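Local coordinates for protein pyridine synthase TbtD (Thermobispora bispora, PDB 5WA4) that probably forms the central pyridine ring of the thiopeptide thiomuracin by a formal [4+2] aza-cycloaddition, working on a precursor recognised through its leader peptide, at residues T189-H194 against H340-A345. Numbering follows the deposited sequence.
Sequences TSLRSH and HLAADA
The guanidinium of R192 lies with one face over the methyl of A343, whose CB sits 3.3 Å above the guanidinium plane, off-centre; CB of D344 lies at the edge of the same group, in its plane. The carboxylate of D344 comes in obliquely, its plane turned 53° from the guanidinium, and makes a salt bridge from OD1 to NH2 of R192. With CG anti to the backbone N (chi1 -177°) and the chain bent at chi2 and chi3, the arginine passes over A343 to reach this acid. Alanine suits the crossing: its small side chain lets the axes of the two segments come within 7.9 Å, their N-to-C directions 140° apart, with the CA atoms of R192 and A343 5.3 Å apart. Beside them L191, branched and apolar, fills the buried side with CD1 3.5 Å from CB of A342. The salt bridge belongs to a charge network at a subunit interface, since R192 NH1 also pairs with E210 of a second subunit, probably offsetting the cost of burying the arginine. The contact joins helices 184-201 and 332-352; helix 164-178 packs V172 against L191 and F169 and V173 against A342, while helix 205-218 brings W212 to H340 and Y216 to D344.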
loop_
_atom_site.group_PDB
_atom_site.type_symbol
_atom_site.label_atom_id
_atom_site.label_comp_id
_atom_site.label_asym_id
_atom_site.label_seq_id
_atom_site.Cartn_x
_atom_site.Cartn_y
_atom_site.Cartn_z
ATOM N N THR E 189 25.189 -4.877 -13.183
ATOM C CA THR E 189 23.871 -4.492 -12.686
ATOM C C THR E 189 23.553 -5.127 -11.339
ATOM O O THR E 189 23.000 -4.466 -10.462
ATOM C CB THR E 189 22.786 -4.865 -13.713
ATOM O OG1 THR E 189 23.052 -4.164 -14.940
ATOM C CG2 THR E 189 21.390 -4.526 -13.207
ATOM N N SER E 190 23.918 -6.392 -11.150
ATOM C CA SER E 190 23.612 -7.056 -9.883
ATOM C C SER E 190 24.560 -6.584 -8.787
ATOM O O SER E 190 24.244 -6.686 -7.590
ATOM C CB SER E 190 23.675 -8.576 -10.027
ATOM O OG SER E 190 25.017 -9.031 -10.059
ATOM N N LEU E 191 25.719 -6.071 -9.207
ATOM C CA LEU E 191 26.659 -5.428 -8.296
ATOM C C LEU E 191 26.165 -4.058 -7.857
ATOM O O LEU E 191 26.278 -3.709 -6.687
ATOM C CB LEU E 191 28.024 -5.308 -8.948
ATOM C CG LEU E 191 28.750 -6.646 -9.037
ATOM C CD1 LEU E 191 30.207 -6.435 -9.385
ATOM C CD2 LEU E 191 28.622 -7.428 -7.743
ATOM N N ARG E 192 25.604 -3.278 -8.778
ATOM C CA ARG E 192 25.032 -1.987 -8.390
ATOM C C ARG E 192 23.786 -2.177 -7.525
ATOM O O ARG E 192 23.636 -1.557 -6.462
ATOM C CB ARG E 192 24.679 -1.128 -9.605
ATOM C CG ARG E 192 24.152 0.247 -9.185
ATOM C CD ARG E 192 24.758 1.409 -9.971
ATOM N NE ARG E 192 26.152 1.716 -9.664
ATOM C CZ ARG E 192 27.071 2.001 -10.587
ATOM N NH1 ARG E 192 26.758 2.012 -11.877
ATOM N NH2 ARG E 192 28.312 2.276 -10.226
ATOM N N SER E 193 22.900 -3.047 -7.994
ATOM C CA SER E 193 21.652 -3.318 -7.303
ATOM C C SER E 193 21.830 -3.614 -5.798
ATOM O O SER E 193 21.036 -3.147 -4.976
ATOM C CB SER E 193 20.941 -4.476 -8.000
ATOM O OG SER E 193 19.914 -4.980 -7.177
ATOM N N HIS E 194 22.876 -4.368 -5.455
ATOM C CA HIS E 194 23.128 -4.787 -4.077
ATOM C C HIS E 194 23.407 -3.569 -3.230
ATOM O O HIS E 194 22.781 -3.386 -2.179
ATOM C CB HIS E 194 24.301 -5.774 -4.015
ATOM C CG HIS E 194 24.461 -6.490 -2.704
ATOM N ND1 HIS E 194 23.434 -7.194 -2.099
ATOM C CD2 HIS E 194 25.553 -6.692 -1.926
ATOM C CE1 HIS E 194 23.879 -7.753 -0.986
ATOM N NE2 HIS E 194 25.162 -7.468 -0.858
ATOM N N HIS E 340 29.704 -1.258 -4.650
ATOM C CA HIS E 340 29.425 0.003 -5.298
ATOM C C HIS E 340 30.630 0.417 -6.166
ATOM O O HIS E 340 30.462 0.909 -7.294
ATOM C CB HIS E 340 29.090 1.075 -4.282
ATOM C CG HIS E 340 28.740 2.384 -4.900
ATOM N ND1 HIS E 340 27.444 2.740 -5.200
ATOM C CD2 HIS E 340 29.524 3.400 -5.336
ATOM C CE1 HIS E 340 27.439 3.935 -5.764
ATOM N NE2 HIS E 340 28.691 4.354 -5.865
ATOM N N LEU E 341 31.837 0.182 -5.657
ATOM C CA LEU E 341 33.042 0.501 -6.419
ATOM C C LEU E 341 33.223 -0.435 -7.623
ATOM O O LEU E 341 33.726 -0.018 -8.668
ATOM C CB LEU E 341 34.277 0.452 -5.510
ATOM C CG LEU E 341 34.338 1.578 -4.466
ATOM C CD1 LEU E 341 35.422 1.350 -3.416
ATOM C CD2 LEU E 341 34.524 2.909 -5.179
ATOM N N ALA E 342 32.818 -1.698 -7.496
ATOM C CA ALA E 342 32.912 -2.590 -8.650
ATOM C C ALA E 342 32.033 -2.053 -9.747
ATOM O O ALA E 342 32.476 -1.944 -10.889
ATOM C CB ALA E 342 32.526 -3.988 -8.307
ATOM N N ALA E 343 30.811 -1.668 -9.403
ATOM C CA ALA E 343 29.867 -1.246 -10.438
ATOM C C ALA E 343 30.291 0.071 -11.113
ATOM O O ALA E 343 30.104 0.245 -12.319
ATOM C CB ALA E 343 28.446 -1.135 -9.865
ATOM N N ASP E 344 30.859 0.994 -10.350
ATOM C CA ASP E 344 31.450 2.201 -10.951
ATOM C C ASP E 344 32.563 1.820 -11.945
ATOM O O ASP E 344 32.577 2.303 -13.065
ATOM C CB ASP E 344 32.011 3.166 -9.874
ATOM C CG ASP E 344 30.956 4.124 -9.309
ATOM O OD1 ASP E 344 29.869 4.272 -9.912
ATOM O OD2 ASP E 344 31.226 4.745 -8.255
ATOM N N ALA E 345 33.483 0.956 -11.521
ATOM C CA ALA E 345 34.575 0.496 -12.370
ATOM C C ALA E 345 34.066 -0.193 -13.643
ATOM O O ALA E 345 34.504 0.133 -14.752
ATOM C CB ALA E 345 35.465 -0.433 -11.602
#